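Local structure of putative acyl-CoA N-acyltransferase (Klebsiella pneumoniae subsp. pneumoniae, 3LOD) at residues Ile67-Met77 and Ala103-Leu113; Gly92-Glu100 and Ala124-Gln132. The protein probably transfers an acyl group from acyl-coenzyme A to an as yet unidentified acceptor, as members of the GNAT acetyltransferase family do. All coordinates share one frame; numbering follows the deposited sequence.

Interaction 1: Ile67-Met77 and Ala103-Leu113; sequences IVLSEEGFGEM and ARQRDCHTLRL
Residues Phe74-Met77 and Thr110-Leu113 run side by side as parallel strands, Gly75 N donating to Thr110 O, Arg112 N to Gly75 O (2.9 Å) and Met77 N to Arg112 O. The ladder is prolonged toward the turn Ser70-Gly73 by His109, whose N donates to Gly73 O and whose NE2 donates to Glu72 O (2.8 Å) in the carbonyl plane, on a lone pair. The imidazole is thus held at NE2 by Glu72 O and at ND1 by Thr110 OG1, two bonds that fix the ring's rotation. Its CE1 edge points at the centre of the Phe74 ring in a T-shaped pair, planes at 75°. On the opposite face of the phenyl ring the guanidinium of Arg112 lies flat in a cation-pi stack, centres 4.0 Å apart. On the reverse face of the sheet the tip of Ile67, CD1, meets Leu111 CD1 at 3.9 Å and Ala103 CB. Leu69 CD1 sits over one face of the Arg106 guanidinium, whose NH1 hydrogen-bonds to Gln47 O. Strand 74-82, helix 91-104, ended by a Schellman motif at Asp107, and strand 110-116 form the beta-alpha-beta crossover of the GNAT fold.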
# COMPACT_ATOMS: atom_id res chain seq x y z
N ILE A 67 -2.87 1.64 4.75
CA ILE A 67 -3.28 0.46 5.50
C ILE A 67 -4.54 0.83 6.22
O ILE A 67 -4.60 1.88 6.90
CB ILE A 67 -2.22 0.04 6.52
CG1 ILE A 67 -1.02 -0.54 5.80
CG2 ILE A 67 -2.80 -0.97 7.54
CD1 ILE A 67 0.18 -0.72 6.69
N VAL A 68 -5.55 -0.02 6.08
CA VAL A 68 -6.81 0.11 6.81
C VAL A 68 -6.78 -0.92 7.92
O VAL A 68 -6.69 -2.12 7.62
CB VAL A 68 -7.97 -0.24 5.91
CG1 VAL A 68 -9.32 -0.28 6.73
CG2 VAL A 68 -8.04 0.72 4.72
N LEU A 69 -6.85 -0.44 9.18
CA LEU A 69 -6.82 -1.28 10.39
C LEU A 69 -8.17 -1.70 10.96
O LEU A 69 -9.09 -0.90 11.11
CB LEU A 69 -6.14 -0.52 11.50
CG LEU A 69 -4.79 0.13 11.32
CD1 LEU A 69 -4.69 1.17 12.42
CD2 LEU A 69 -3.82 -0.96 11.54
N SER A 70 -8.27 -2.97 11.37
CA SER A 70 -9.49 -3.53 11.89
C SER A 70 -9.36 -3.59 13.40
O SER A 70 -8.26 -3.44 13.95
CB SER A 70 -9.65 -4.93 11.34
OG SER A 70 -9.05 -5.89 12.21
N GLU A 71 -10.47 -3.82 14.09
CA GLU A 71 -10.37 -3.84 15.54
C GLU A 71 -9.78 -5.15 16.10
O GLU A 71 -9.44 -5.21 17.27
CB GLU A 71 -11.67 -3.38 16.25
CG GLU A 71 -12.94 -4.07 15.79
CD GLU A 71 -14.21 -3.35 16.27
OE1 GLU A 71 -14.47 -2.21 15.80
OE2 GLU A 71 -14.95 -3.93 17.09
N GLU A 72 -9.60 -6.17 15.28
CA GLU A 72 -8.90 -7.36 15.77
C GLU A 72 -7.38 -7.42 15.47
O GLU A 72 -6.77 -8.49 15.56
CB GLU A 72 -9.60 -8.65 15.32
CG GLU A 72 -10.99 -8.80 15.86
CD GLU A 72 -11.08 -8.68 17.40
OE1 GLU A 72 -10.17 -9.20 18.13
OE2 GLU A 72 -12.08 -8.07 17.88
N GLY A 73 -6.79 -6.27 15.11
CA GLY A 73 -5.35 -6.22 14.88
C GLY A 73 -4.86 -6.65 13.49
O GLY A 73 -3.63 -6.69 13.26
N PHE A 74 -5.78 -6.98 12.57
CA PHE A 74 -5.43 -7.07 11.15
C PHE A 74 -5.40 -5.68 10.53
O PHE A 74 -6.01 -4.75 11.03
CB PHE A 74 -6.41 -7.97 10.40
CG PHE A 74 -6.36 -9.39 10.87
CD1 PHE A 74 -7.10 -9.79 11.98
CD2 PHE A 74 -5.49 -10.29 10.30
CE1 PHE A 74 -7.03 -11.09 12.47
CE2 PHE A 74 -5.44 -11.61 10.79
CZ PHE A 74 -6.19 -11.98 11.87
N GLY A 75 -4.63 -5.55 9.46
CA GLY A 75 -4.49 -4.32 8.71
C GLY A 75 -4.60 -4.76 7.26
O GLY A 75 -4.07 -5.84 6.87
N GLU A 76 -5.31 -3.99 6.44
CA GLU A 76 -5.27 -4.30 5.05
C GLU A 76 -4.46 -3.22 4.33
O GLU A 76 -4.76 -2.02 4.46
CB GLU A 76 -6.66 -4.41 4.49
CG GLU A 76 -6.59 -4.60 3.03
CD GLU A 76 -7.92 -4.66 2.35
OE1 GLU A 76 -8.99 -4.77 3.04
OE2 GLU A 76 -7.89 -4.66 1.12
N MET A 77 -3.45 -3.66 3.57
CA MET A 77 -2.60 -2.78 2.70
C MET A 77 -3.20 -2.60 1.31
O MET A 77 -3.56 -3.57 0.59
CB MET A 77 -1.18 -3.34 2.54
CG MET A 77 -0.27 -2.30 1.94
SD MET A 77 1.50 -2.58 2.15
CE MET A 77 1.62 -2.51 3.86
N ALA A 103 2.12 0.39 11.23
CA ALA A 103 1.09 -0.55 11.60
C ALA A 103 1.49 -1.15 12.96
O ALA A 103 0.66 -1.24 13.87
CB ALA A 103 0.92 -1.62 10.53
N ARG A 104 2.74 -1.51 13.12
CA ARG A 104 3.14 -1.97 14.43
C ARG A 104 2.82 -0.98 15.52
O ARG A 104 2.38 -1.38 16.58
CB ARG A 104 4.62 -2.29 14.51
CG ARG A 104 4.98 -3.54 13.81
CD ARG A 104 6.48 -3.90 14.00
NE ARG A 104 6.85 -4.72 12.85
CZ ARG A 104 7.51 -4.27 11.77
NH1 ARG A 104 7.97 -3.02 11.73
NH2 ARG A 104 7.74 -5.09 10.75
N GLN A 105 3.02 0.31 15.33
CA GLN A 105 2.83 1.22 16.47
C GLN A 105 1.37 1.24 16.87
O GLN A 105 1.01 1.77 17.90
CB GLN A 105 3.26 2.63 16.14
CG GLN A 105 4.75 2.83 16.14
CD GLN A 105 5.19 3.92 15.13
OE1 GLN A 105 4.56 4.99 15.01
NE2 GLN A 105 6.27 3.63 14.38
N ARG A 106 0.54 0.67 16.02
CA ARG A 106 -0.88 0.62 16.26
C ARG A 106 -1.32 -0.81 16.65
O ARG A 106 -2.51 -1.15 16.60
CB ARG A 106 -1.61 1.15 15.02
CG ARG A 106 -1.20 2.61 14.69
CD ARG A 106 -1.91 3.60 15.61
NE ARG A 106 -3.33 3.23 15.72
CZ ARG A 106 -4.30 3.72 14.94
NH1 ARG A 106 -4.04 4.65 13.99
NH2 ARG A 106 -5.55 3.30 15.13
N ASP A 107 -0.33 -1.60 17.08
CA ASP A 107 -0.52 -2.99 17.53
C ASP A 107 -0.97 -3.94 16.45
O ASP A 107 -1.51 -5.01 16.77
CB ASP A 107 -1.53 -3.11 18.67
CG ASP A 107 -1.06 -2.43 19.94
OD1 ASP A 107 0.17 -2.31 20.09
OD2 ASP A 107 -1.92 -2.05 20.77
N CYS A 108 -0.79 -3.58 15.20
CA CYS A 108 -1.29 -4.41 14.15
C CYS A 108 -0.37 -5.63 14.12
O CYS A 108 0.86 -5.48 14.14
CB CYS A 108 -1.23 -3.66 12.83
SG CYS A 108 -1.61 -4.76 11.40
N HIS A 109 -0.93 -6.83 14.02
CA HIS A 109 -0.11 -8.00 14.06
C HIS A 109 0.03 -8.76 12.73
O HIS A 109 0.95 -9.59 12.56
CB HIS A 109 -0.68 -8.90 15.14
CG HIS A 109 -2.12 -9.27 14.94
ND1 HIS A 109 -2.55 -10.11 13.92
CD2 HIS A 109 -3.23 -8.95 15.64
CE1 HIS A 109 -3.86 -10.29 14.02
NE2 HIS A 109 -4.29 -9.58 15.05
N THR A 110 -0.87 -8.52 11.79
CA THR A 110 -0.83 -9.23 10.50
C THR A 110 -1.29 -8.23 9.46
O THR A 110 -2.32 -7.53 9.67
CB THR A 110 -1.81 -10.37 10.50
OG1 THR A 110 -1.46 -11.29 11.55
CG2 THR A 110 -1.75 -11.12 9.23
N LEU A 111 -0.51 -8.13 8.38
CA LEU A 111 -0.92 -7.33 7.23
C LEU A 111 -1.35 -8.21 6.13
O LEU A 111 -0.62 -9.11 5.81
CB LEU A 111 0.24 -6.55 6.69
CG LEU A 111 0.26 -5.14 7.18
CD1 LEU A 111 1.26 -4.46 6.30
CD2 LEU A 111 -1.17 -4.53 7.05
N ARG A 112 -2.49 -7.92 5.52
CA ARG A 112 -2.90 -8.67 4.35
C ARG A 112 -3.14 -7.74 3.20
O ARG A 112 -3.40 -6.56 3.42
CB ARG A 112 -4.24 -9.31 4.61
CG ARG A 112 -4.28 -9.97 5.88
CD ARG A 112 -5.60 -9.73 6.49
NE ARG A 112 -5.99 -11.00 7.03
CZ ARG A 112 -7.19 -11.23 7.51
NH1 ARG A 112 -8.08 -10.23 7.55
NH2 ARG A 112 -7.47 -12.45 8.00
N LEU A 113 -3.13 -8.28 1.97
CA LEU A 113 -3.47 -7.45 0.83
C LEU A 113 -4.11 -8.29 -0.25
O LEU A 113 -3.86 -9.50 -0.32
CB LEU A 113 -2.20 -6.70 0.28
CG LEU A 113 -1.13 -7.70 -0.17
CD1 LEU A 113 -1.36 -8.09 -1.63
CD2 LEU A 113 0.28 -7.24 0.05

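Interaction 2: Gly92-Glu100 and Ala124-Gln132; sequences GEKLLAALE and ALYTRNGYQ
Leu96 and Leu125 bring together two helices of the GNAT fold, 91-104 and 120-128, whose segments approach to 10.6 Å between axes at an angle of 60°. The apolar contact is built from leucine branches. Leu125, with CG anti to the backbone N (chi1 162°), sends both methyls to the backbone of the facing helix: CD2 lies 3.9 Å from Gly92 CA, and CD1 reaches Glu93 N. Leu125 CD2 thus packs directly on the main chain at Gly92, which has no side chain. Leu96 spreads its two methyls over three residues. Its CD2 packs on Asn129 CB at 3.9 Å and more loosely against the edge of the Tyr126 ring, while the Leu96 and Tyr131 side chains run antiparallel past each other, with Leu96 CD1 3.6 Å from Tyr131 OH.

Charge pairing occurs at the more exposed margin, where Glu93 OE2 forms a long salt bridge of 3.5 Å with Arg128 NH1. The carboxylate oxygen comes in at the guanidinium edge, near its plane, but the two flat groups are turned 63° apart, so the pair is not a flat two-pronged one.

Backbone hydrogen bonds shape the turn that delivers Tyr131. Gly130, at positive phi, is the C-prime residue of a Schellman motif, and Tyr126 O accepts from both Asn129 N and Tyr131 N, which arrive from opposite faces of its plane. Beyond this turn the phenol extends back to helix 91-104 and meets the buried Glu100, whose OE2 also forms a salt bridge with Lys151 NZ; that positive charge would be expected to favour the ionised form of the acid. Tyr131 OH donates to Glu100 OE2 at 2.9 Å, using the anti lone pair of that oxygen.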
# COMPACT_ATOMS: atom_id res chain seq x y z
N GLY A 92 9.61 1.08 -3.41
CA GLY A 92 8.46 0.27 -2.97
C GLY A 92 8.81 -0.27 -1.60
O GLY A 92 8.04 -0.16 -0.63
N GLU A 93 10.03 -0.79 -1.54
CA GLU A 93 10.67 -1.30 -0.33
C GLU A 93 10.70 -0.31 0.77
O GLU A 93 10.41 -0.64 1.90
CB GLU A 93 12.12 -1.59 -0.67
CG GLU A 93 12.64 -2.87 -0.20
CD GLU A 93 13.69 -3.33 -1.21
OE1 GLU A 93 14.95 -3.34 -0.91
OE2 GLU A 93 13.21 -3.63 -2.34
N LYS A 94 11.12 0.91 0.47
CA LYS A 94 11.25 1.91 1.50
C LYS A 94 9.89 2.22 2.10
O LYS A 94 9.74 2.20 3.34
CB LYS A 94 11.94 3.15 0.93
CG LYS A 94 12.15 4.27 1.93
CD LYS A 94 13.44 5.13 1.60
CE LYS A 94 13.58 6.31 2.61
NZ LYS A 94 14.98 6.65 3.06
N LEU A 95 8.91 2.40 1.22
CA LEU A 95 7.52 2.69 1.59
C LEU A 95 6.85 1.56 2.37
O LEU A 95 6.32 1.76 3.46
CB LEU A 95 6.67 2.98 0.34
CG LEU A 95 5.16 3.22 0.51
CD1 LEU A 95 4.83 4.44 1.40
CD2 LEU A 95 4.53 3.41 -0.87
N LEU A 96 6.86 0.37 1.78
CA LEU A 96 6.40 -0.83 2.46
C LEU A 96 6.92 -0.93 3.91
O LEU A 96 6.12 -1.12 4.84
CB LEU A 96 6.80 -2.04 1.63
CG LEU A 96 6.43 -3.41 2.17
CD1 LEU A 96 4.92 -3.51 2.24
CD2 LEU A 96 7.00 -4.53 1.29
N ALA A 97 8.22 -0.75 4.13
CA ALA A 97 8.77 -0.85 5.50
C ALA A 97 8.19 0.22 6.40
O ALA A 97 8.06 0.03 7.60
CB ALA A 97 10.24 -0.73 5.47
N ALA A 98 7.86 1.36 5.81
CA ALA A 98 7.42 2.50 6.58
C ALA A 98 5.96 2.30 6.99
O ALA A 98 5.56 2.75 8.08
CB ALA A 98 7.59 3.76 5.79
N LEU A 99 5.17 1.62 6.14
CA LEU A 99 3.78 1.34 6.45
C LEU A 99 3.70 0.25 7.53
O LEU A 99 2.88 0.28 8.45
CB LEU A 99 3.02 0.88 5.18
CG LEU A 99 2.71 1.97 4.14
CD1 LEU A 99 2.48 1.36 2.77
CD2 LEU A 99 1.49 2.76 4.54
N GLU A 100 4.57 -0.74 7.39
CA GLU A 100 4.71 -1.77 8.41
C GLU A 100 5.08 -1.10 9.72
O GLU A 100 4.44 -1.35 10.77
CB GLU A 100 5.76 -2.82 8.00
CG GLU A 100 5.41 -3.51 6.71
CD GLU A 100 6.46 -4.52 6.29
OE1 GLU A 100 7.62 -4.45 6.78
OE2 GLU A 100 6.12 -5.40 5.47
N ALA A 124 5.75 -9.27 -6.86
CA ALA A 124 7.14 -9.64 -6.58
C ALA A 124 7.72 -8.81 -5.43
O ALA A 124 8.51 -9.32 -4.66
CB ALA A 124 8.00 -9.50 -7.80
N LEU A 125 7.35 -7.54 -5.34
CA LEU A 125 7.83 -6.73 -4.23
C LEU A 125 7.37 -7.36 -2.89
O LEU A 125 8.16 -7.55 -1.98
CB LEU A 125 7.34 -5.31 -4.35
CG LEU A 125 7.45 -4.54 -3.03
CD1 LEU A 125 8.89 -4.25 -2.73
CD2 LEU A 125 6.74 -3.25 -3.17
N TYR A 126 6.10 -7.75 -2.79
CA TYR A 126 5.66 -8.30 -1.54
C TYR A 126 6.35 -9.58 -1.22
O TYR A 126 6.70 -9.78 -0.07
CB TYR A 126 4.16 -8.49 -1.51
CG TYR A 126 3.41 -7.22 -1.81
CD1 TYR A 126 3.71 -6.00 -1.14
CD2 TYR A 126 2.40 -7.22 -2.74
CE1 TYR A 126 3.05 -4.81 -1.47
CE2 TYR A 126 1.71 -6.05 -3.05
CZ TYR A 126 2.03 -4.85 -2.42
OH TYR A 126 1.27 -3.71 -2.77
N THR A 127 6.50 -10.46 -2.22
CA THR A 127 7.18 -11.76 -2.07
C THR A 127 8.61 -11.61 -1.58
O THR A 127 9.05 -12.34 -0.70
CB THR A 127 7.20 -12.56 -3.41
OG1 THR A 127 5.93 -12.43 -4.05
CG2 THR A 127 7.52 -14.04 -3.20
N ARG A 128 9.34 -10.65 -2.16
CA ARG A 128 10.71 -10.31 -1.74
C ARG A 128 10.76 -9.88 -0.27
O ARG A 128 11.84 -9.90 0.34
CB ARG A 128 11.29 -9.18 -2.60
CG ARG A 128 12.16 -9.61 -3.79
CD ARG A 128 12.72 -8.39 -4.54
NE ARG A 128 11.78 -7.85 -5.54
CZ ARG A 128 11.36 -6.58 -5.65
NH1 ARG A 128 11.77 -5.61 -4.82
NH2 ARG A 128 10.49 -6.26 -6.61
N ASN A 129 9.62 -9.50 0.31
CA ASN A 129 9.59 -9.04 1.71
C ASN A 129 8.65 -9.80 2.65
O ASN A 129 8.07 -9.24 3.59
CB ASN A 129 9.39 -7.53 1.79
CG ASN A 129 10.44 -6.77 0.98
OD1 ASN A 129 10.17 -6.33 -0.15
ND2 ASN A 129 11.64 -6.65 1.52
N GLY A 130 8.50 -11.08 2.39
CA GLY A 130 7.92 -11.96 3.37
C GLY A 130 6.44 -12.13 3.30
O GLY A 130 5.90 -12.82 4.14
N TYR A 131 5.77 -11.51 2.34
CA TYR A 131 4.34 -11.78 2.16
C TYR A 131 4.18 -13.12 1.50
O TYR A 131 5.01 -13.47 0.69
CB TYR A 131 3.66 -10.69 1.32
CG TYR A 131 3.56 -9.43 2.09
CD1 TYR A 131 2.37 -9.05 2.73
CD2 TYR A 131 4.68 -8.61 2.25
CE1 TYR A 131 2.29 -7.84 3.52
CE2 TYR A 131 4.61 -7.43 3.01
CZ TYR A 131 3.42 -7.06 3.64
OH TYR A 131 3.43 -5.91 4.39
N GLN A 132 3.13 -13.86 1.84
CA GLN A 132 2.91 -15.17 1.26
C GLN A 132 1.50 -15.29 0.75
O GLN A 132 0.58 -14.73 1.34
CB GLN A 132 3.11 -16.25 2.31
CG GLN A 132 4.32 -16.08 3.20
CD GLN A 132 4.99 -17.39 3.46
OE1 GLN A 132 5.05 -17.83 4.59
NE2 GLN A 132 5.46 -18.04 2.40

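Overall arrangement
The centres of interactions 1 and 2 lie about 14 Å apart, and all four segments fall within the GNAT family region. Along the chain they alternate: 67-77, 92-100, 103-113, then 124-132. Helix 91-104 serves both, giving its body to interaction 2 and its last residues to interaction 1, and strand 110-116 leads directly into helix 120-128. The two contacts also touch, for Met77 SD packs on Leu96 CD1 at 3.5 Å and Leu113 CD2 on Tyr126 CD2. Both helices thereby pack against the sheet face that carries Met77, Leu111 and Leu113, where strands 74-82 and 110-116 pair in parallel, an arrangement consistent with the acyl-CoA-binding architecture of GNAT enzymes.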